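Local coordinates for protein CurD (Moorea producens 3L, PDB 5KP7) that binds 4'-phosphopantetheine and probably acts as a hydroxymethylglutaryl-CoA synthase-type enzyme of the thiolase-like superfamily, at residues Pro71-Lys84 with Leu428-Trp442. The protein carries 3 engineered substitutions. Numbering follows the deposited sequence.
Sequences PYEDPVSYAVNAAK and LVLKAIKEFHRKYEW. With SO4 (sulfate ion), chain C.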
loop_
_atom_site.group_PDB
_atom_site.type_symbol
_atom_site.label_atom_id
_atom_site.label_comp_id
_atom_site.label_asym_id
_atom_site.label_seq_id
_atom_site.Cartn_x
_atom_site.Cartn_y
_atom_site.Cartn_z
ATOM N N PRO A 71 20.044 6.693 4.439
ATOM C CA PRO A 71 21.024 5.891 3.661
ATOM C C PRO A 71 21.546 4.654 4.393
ATOM O O PRO A 71 21.865 3.645 3.761
ATOM C CB PRO A 71 22.126 6.908 3.315
ATOM C CG PRO A 71 21.417 8.215 3.342
ATOM C CD PRO A 71 20.408 8.133 4.470
ATOM N N TYR A 72 21.489 4.698 5.726
ATOM C CA TYR A 72 21.879 3.583 6.554
ATOM C C TYR A 72 20.688 2.720 6.946
ATOM O O TYR A 72 20.691 2.070 7.999
ATOM C CB TYR A 72 22.690 4.082 7.767
ATOM C CG TYR A 72 22.074 5.234 8.525
ATOM C CD1 TYR A 72 20.987 5.034 9.392
ATOM C CD2 TYR A 72 22.529 6.550 8.349
ATOM C CE1 TYR A 72 20.428 6.103 10.088
ATOM C CE2 TYR A 72 21.958 7.605 9.036
ATOM C CZ TYR A 72 20.918 7.373 9.897
ATOM O OH TYR A 72 20.382 8.440 10.581
ATOM N N GLU A 73 19.659 2.688 6.088
ATOM C CA GLU A 73 18.579 1.733 6.215
ATOM C C GLU A 73 18.302 1.172 4.835
ATOM O O GLU A 73 18.599 1.812 3.801
ATOM C CB GLU A 73 17.316 2.405 6.745
ATOM C CG GLU A 73 17.481 3.055 8.117
ATOM C CD GLU A 73 16.171 3.633 8.581
ATOM O OE1 GLU A 73 15.813 4.742 8.086
ATOM O OE2 GLU A 73 15.466 2.967 9.417
ATOM N N ASP A 74 17.767 -0.043 4.823
ATOM C CA ASP A 74 17.376 -0.680 3.585
ATOM C C ASP A 74 16.176 -1.597 3.875
ATOM O O ASP A 74 15.676 -1.623 5.004
ATOM C CB ASP A 74 18.610 -1.339 2.931
ATOM C CG ASP A 74 19.056 -2.610 3.610
ATOM O OD1 ASP A 74 18.356 -3.069 4.534
ATOM O OD2 ASP A 74 20.106 -3.156 3.187
ATOM N N PRO A 75 15.675 -2.338 2.879
ATOM C CA PRO A 75 14.509 -3.162 3.157
ATOM C C PRO A 75 14.754 -4.269 4.164
ATOM O O PRO A 75 13.835 -4.667 4.841
ATOM C CB PRO A 75 14.110 -3.697 1.777
ATOM C CG PRO A 75 14.606 -2.658 0.847
ATOM C CD PRO A 75 15.918 -2.205 1.427
ATOM N N VAL A 76 15.991 -4.751 4.286
ATOM C CA VAL A 76 16.339 -5.736 5.310
ATOM C C VAL A 76 16.220 -5.130 6.700
ATOM O O VAL A 76 15.612 -5.706 7.590
ATOM C CB VAL A 76 17.778 -6.302 5.090
ATOM C CG1 VAL A 76 18.211 -7.190 6.250
ATOM C CG2 VAL A 76 17.858 -7.070 3.769
ATOM N N SER A 77 16.852 -3.979 6.922
ATOM C CA SER A 77 16.799 -3.351 8.222
ATOM C C SER A 77 15.365 -2.953 8.590
ATOM O O SER A 77 14.956 -3.159 9.736
ATOM C CB SER A 77 17.801 -2.189 8.332
ATOM O OG SER A 77 17.412 -1.029 7.649
ATOM N N TYR A 78 14.585 -2.479 7.610
ATOM C CA TYR A 78 13.184 -2.183 7.853
ATOM C C TYR A 78 12.456 -3.467 8.298
ATOM O O TYR A 78 11.673 -3.441 9.262
ATOM C CB TYR A 78 12.536 -1.596 6.589
ATOM C CG TYR A 78 12.442 -0.099 6.572
ATOM C CD1 TYR A 78 13.582 0.701 6.511
ATOM C CD2 TYR A 78 11.203 0.546 6.615
ATOM C CE1 TYR A 78 13.475 2.094 6.496
ATOM C CE2 TYR A 78 11.106 1.919 6.600
ATOM C CZ TYR A 78 12.221 2.691 6.508
ATOM O OH TYR A 78 12.058 4.073 6.521
ATOM N N ALA A 79 12.682 -4.555 7.567
ATOM C CA ALA A 79 12.051 -5.834 7.862
ATOM C C ALA A 79 12.380 -6.366 9.243
ATOM O O ALA A 79 11.492 -6.838 9.973
ATOM C CB ALA A 79 12.420 -6.870 6.813
ATOM N N VAL A 80 13.668 -6.330 9.610
ATOM C CA VAL A 80 14.089 -6.793 10.914
ATOM C C VAL A 80 13.459 -5.941 12.028
ATOM O O VAL A 80 13.003 -6.472 13.035
ATOM C CB VAL A 80 15.632 -6.867 11.014
ATOM C CG1 VAL A 80 16.074 -7.127 12.459
ATOM C CG2 VAL A 80 16.181 -7.927 10.055
ATOM N N ASN A 81 13.437 -4.618 11.859
ATOM C CA ASN A 81 12.805 -3.756 12.836
ATOM C C ASN A 81 11.299 -4.007 12.979
ATOM O O ASN A 81 10.758 -3.904 14.103
ATOM C CB ASN A 81 13.133 -2.299 12.532
ATOM C CG ASN A 81 14.590 -1.973 12.814
ATOM O OD1 ASN A 81 15.157 -2.439 13.791
ATOM N ND2 ASN A 81 15.186 -1.140 11.986
ATOM N N ALA A 82 10.630 -4.368 11.872
ATOM C CA ALA A 82 9.215 -4.719 11.935
ATOM C C ALA A 82 8.994 -6.047 12.671
ATOM O O ALA A 82 8.046 -6.176 13.467
ATOM C CB ALA A 82 8.632 -4.772 10.543
ATOM N N ALA A 83 9.862 -7.033 12.454
ATOM C CA ALA A 83 9.683 -8.359 13.025
ATOM C C ALA A 83 10.225 -8.549 14.452
ATOM O O ALA A 83 9.796 -9.456 15.145
ATOM C CB ALA A 83 10.303 -9.400 12.105
ATOM N N LYS A 84 11.167 -7.704 14.865
ATOM C CA LYS A 84 11.893 -7.917 16.123
ATOM C C LYS A 84 10.947 -8.020 17.346
ATOM O O LYS A 84 11.124 -8.926 18.167
ATOM C CB LYS A 84 12.973 -6.828 16.288
ATOM C CG LYS A 84 13.820 -6.854 17.565
ATOM C CD LYS A 84 14.622 -8.121 17.668
ATOM C CE LYS A 84 15.824 -8.003 18.620
ATOM N NZ LYS A 84 15.531 -7.276 19.880
ATOM N N LEU A 428 17.904 -1.949 14.188
ATOM C CA LEU A 428 18.888 -2.387 13.235
ATOM C C LEU A 428 19.082 -1.315 12.147
ATOM O O LEU A 428 18.105 -0.742 11.621
ATOM C CB LEU A 428 18.493 -3.737 12.620
ATOM C CG LEU A 428 19.646 -4.480 11.950
ATOM C CD1 LEU A 428 20.553 -5.099 13.003
ATOM C CD2 LEU A 428 19.165 -5.507 10.952
ATOM N N VAL A 429 20.344 -1.087 11.803
ATOM C CA VAL A 429 20.727 -0.209 10.701
ATOM C C VAL A 429 21.723 -0.927 9.780
ATOM O O VAL A 429 22.390 -1.904 10.193
ATOM C CB VAL A 429 21.290 1.168 11.166
ATOM C CG1 VAL A 429 20.245 1.931 11.952
ATOM C CG2 VAL A 429 22.553 1.011 11.964
ATOM N N LEU A 430 21.821 -0.417 8.556
ATOM C CA LEU A 430 22.841 -0.843 7.593
ATOM C C LEU A 430 24.147 -0.119 7.881
ATOM O O LEU A 430 24.232 1.109 7.734
ATOM C CB LEU A 430 22.389 -0.565 6.133
ATOM C CG LEU A 430 23.367 -0.910 5.007
ATOM C CD1 LEU A 430 23.601 -2.414 4.880
ATOM C CD2 LEU A 430 22.881 -0.295 3.709
ATOM N N LYS A 431 25.175 -0.889 8.275
ATOM C CA LYS A 431 26.484 -0.349 8.609
ATOM C C LYS A 431 27.367 -0.163 7.394
ATOM O O LYS A 431 28.075 0.865 7.272
ATOM C CB LYS A 431 27.202 -1.281 9.598
ATOM C CG LYS A 431 28.540 -0.791 10.089
ATOM C CD LYS A 431 29.158 -1.850 11.016
ATOM C CE LYS A 431 30.072 -1.254 12.041
ATOM N NZ LYS A 431 31.254 -0.526 11.542
ATOM N N ALA A 432 27.344 -1.143 6.498
ATOM C CA ALA A 432 28.270 -1.162 5.369
ATOM C C ALA A 432 27.844 -2.223 4.375
ATOM O O ALA A 432 27.097 -3.139 4.717
ATOM C CB ALA A 432 29.699 -1.459 5.822
ATOM N N ILE A 433 28.369 -2.096 3.165
ATOM C CA ILE A 433 28.378 -3.184 2.202
ATOM C C ILE A 433 29.854 -3.437 1.898
ATOM O O ILE A 433 30.613 -2.497 1.632
ATOM C CB ILE A 433 27.593 -2.864 0.921
ATOM C CG1 ILE A 433 26.165 -2.422 1.264
ATOM C CG2 ILE A 433 27.560 -4.087 -0.004
ATOM C CD1 ILE A 433 25.352 -1.940 0.075
ATOM N N LYS A 434 30.268 -4.690 1.979
ATOM C CA LYS A 434 31.672 -5.055 1.744
ATOM C C LYS A 434 31.698 -6.214 0.789
ATOM O O LYS A 434 31.200 -7.294 1.086
ATOM C CB LYS A 434 32.358 -5.383 3.065
ATOM C CG LYS A 434 33.867 -5.484 2.885
ATOM C CD LYS A 434 34.627 -5.425 4.201
ATOM C CE LYS A 434 34.300 -6.583 5.098
ATOM N NZ LYS A 434 35.308 -6.627 6.206
ATOM N N GLU A 435 32.185 -5.957 -0.415
ATOM C CA GLU A 435 32.165 -6.951 -1.492
ATOM C C GLU A 435 30.775 -7.576 -1.649
ATOM O O GLU A 435 30.607 -8.794 -1.682
ATOM C CB GLU A 435 33.264 -8.010 -1.291
ATOM C CG GLU A 435 34.661 -7.401 -1.300
ATOM C CD GLU A 435 34.976 -6.717 -2.625
ATOM O OE1 GLU A 435 35.008 -7.426 -3.638
ATOM O OE2 GLU A 435 35.237 -5.487 -2.645
ATOM N N PHE A 436 29.792 -6.679 -1.767
ATOM C CA PHE A 436 28.355 -7.001 -1.896
ATOM C C PHE A 436 27.689 -7.571 -0.656
ATOM O O PHE A 436 26.443 -7.676 -0.646
ATOM C CB PHE A 436 28.080 -7.928 -3.091
ATOM C CG PHE A 436 28.615 -7.433 -4.391
ATOM C CD1 PHE A 436 28.099 -6.289 -4.977
ATOM C CD2 PHE A 436 29.614 -8.127 -5.064
ATOM C CE1 PHE A 436 28.578 -5.852 -6.193
ATOM C CE2 PHE A 436 30.070 -7.707 -6.300
ATOM C CZ PHE A 436 29.561 -6.562 -6.865
ATOM N N HIS A 437 28.437 -7.891 0.395
ATOM C CA HIS A 437 27.859 -8.443 1.620
ATOM C C HIS A 437 27.380 -7.317 2.498
ATOM O O HIS A 437 28.170 -6.424 2.865
ATOM C CB HIS A 437 28.902 -9.269 2.388
ATOM C CG HIS A 437 28.326 -10.075 3.512
ATOM N ND1 HIS A 437 29.076 -10.457 4.606
ATOM C CD2 HIS A 437 27.110 -10.639 3.686
ATOM C CE1 HIS A 437 28.339 -11.198 5.423
ATOM N NE2 HIS A 437 27.147 -11.336 4.879
ATOM N N ARG A 438 26.084 -7.313 2.812
ATOM C CA ARG A 438 25.523 -6.248 3.657
ATOM C C ARG A 438 25.747 -6.588 5.113
ATOM O O ARG A 438 25.507 -7.720 5.547
ATOM C CB ARG A 438 24.044 -6.021 3.346
ATOM C CG ARG A 438 23.825 -5.675 1.904
ATOM C CD ARG A 438 22.560 -4.868 1.649
ATOM N NE ARG A 438 22.549 -4.429 0.247
ATOM C CZ ARG A 438 21.891 -3.396 -0.223
ATOM N NH1 ARG A 438 21.145 -2.634 0.571
ATOM N NH2 ARG A 438 22.000 -3.097 -1.522
ATOM N N LYS A 439 26.237 -5.603 5.857
ATOM C CA LYS A 439 26.520 -5.752 7.282
ATOM C C LYS A 439 25.604 -4.810 8.028
ATOM O O LYS A 439 25.544 -3.620 7.690
ATOM C CB LYS A 439 27.955 -5.389 7.583
ATOM C CG LYS A 439 28.963 -5.859 6.561
ATOM C CD LYS A 439 29.286 -7.324 6.496
ATOM C CE LYS A 439 30.519 -7.475 5.563
ATOM N NZ LYS A 439 31.357 -8.735 5.445
ATOM N N TYR A 440 24.955 -5.342 9.059
ATOM C CA TYR A 440 24.002 -4.600 9.868
ATOM C C TYR A 440 24.453 -4.517 11.320
ATOM O O TYR A 440 25.280 -5.341 11.786
ATOM C CB TYR A 440 22.589 -5.206 9.752
ATOM C CG TYR A 440 22.109 -5.276 8.327
ATOM C CD1 TYR A 440 22.438 -6.349 7.521
ATOM C CD2 TYR A 440 21.355 -4.220 7.745
ATOM C CE1 TYR A 440 22.021 -6.401 6.197
ATOM C CE2 TYR A 440 20.927 -4.273 6.422
ATOM C CZ TYR A 440 21.264 -5.356 5.646
ATOM O OH TYR A 440 20.875 -5.400 4.338
ATOM N N GLU A 441 23.927 -3.528 12.032
ATOM C CA GLU A 441 24.327 -3.257 13.431
ATOM C C GLU A 441 23.088 -2.875 14.236
ATOM O O GLU A 441 22.248 -2.114 13.768
ATOM C CB GLU A 441 25.338 -2.087 13.469
ATOM C CG GLU A 441 25.897 -1.757 14.814
ATOM C CD GLU A 441 26.992 -0.693 14.795
ATOM O OE1 GLU A 441 27.324 -0.112 13.732
ATOM O OE2 GLU A 441 27.501 -0.427 15.886
ATOM N N TRP A 442 23.032 -3.370 15.477
ATOM C CA TRP A 442 22.033 -2.958 16.438
ATOM C C TRP A 442 22.545 -1.706 17.133
ATOM O O TRP A 442 23.642 -1.712 17.697
ATOM C CB TRP A 442 21.803 -4.071 17.447
ATOM C CG TRP A 442 21.238 -5.318 16.872
ATOM C CD1 TRP A 442 21.907 -6.478 16.625
ATOM C CD2 TRP A 442 19.880 -5.550 16.513
ATOM N NE1 TRP A 442 21.054 -7.406 16.110
ATOM C CE2 TRP A 442 19.800 -6.873 16.031
ATOM C CE3 TRP A 442 18.723 -4.765 16.520
ATOM C CZ2 TRP A 442 18.605 -7.435 15.601
ATOM C CZ3 TRP A 442 17.535 -5.333 16.094
ATOM C CH2 TRP A 442 17.494 -6.663 15.625
HETATM S S SO4 C . 33.877 -9.263 7.871
HETATM O O1 SO4 C . 34.439 -9.958 9.055
HETATM O O2 SO4 C . 34.874 -9.269 6.776
HETATM O O3 SO4 C . 32.648 -9.966 7.436
HETATM O O4 SO4 C . 33.539 -7.866 8.228
HETATM O O HOH W 1 16.265 0.391 9.662
#
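Asp74 OD2 is gripped by two side chains of the hairpin 428-442. Tyr440 OH donates to its syn lone pair at 2.6 Å, while Arg438 NH1 reaches its anti side at 2.9 Å in a salt bridge, with OD2 at the edge of the guanidinium, near its plane. The other oxygen, OD1, accepts the backbone N-H of Ser77 almost straight (168°), and Ser77 OG receives Asp74 N. This reciprocal pair is a capping box: through its own N-cap residue the helix start is fastened to a C-terminal beta hairpin, away from the phosphopantetheine pocket. Both hairpin donors would be expected to stabilise the carboxylate charge. Val76 CG1, placed anti to the backbone N (chi1 173°), lies over one face of the Tyr440 ring, 4.0 Å from its centroid, a CH-pi contact.

One turn beyond Ser77, the Asn81 amide pairs with both the N-H and the C=O of Leu428, much as an adjacent strand would: OD1 takes Leu428 N at 2.8 Å and ND2 gives to Leu428 O at 3.0 Å, both in the carbonyl plane. A water links the Leu428 carbonyl oxygen to Ser77 OG and Glu73 OE2, which also bonds Tyr36. Val80 CG1 touches both Leu428 CD2 and Trp442 CH2, 3.5 Å from the latter. Leu430 N donates to Tyr72 O at 2.8 Å.

Strand 428-434 runs nearly antiparallel to the helix (161°); Tyr118 and Tyr122 of helix 115-123 bond the backbone of strand 437-442, and Ala79 and Ala83 pack the helix against strand 161-168 of the large mixed sheet.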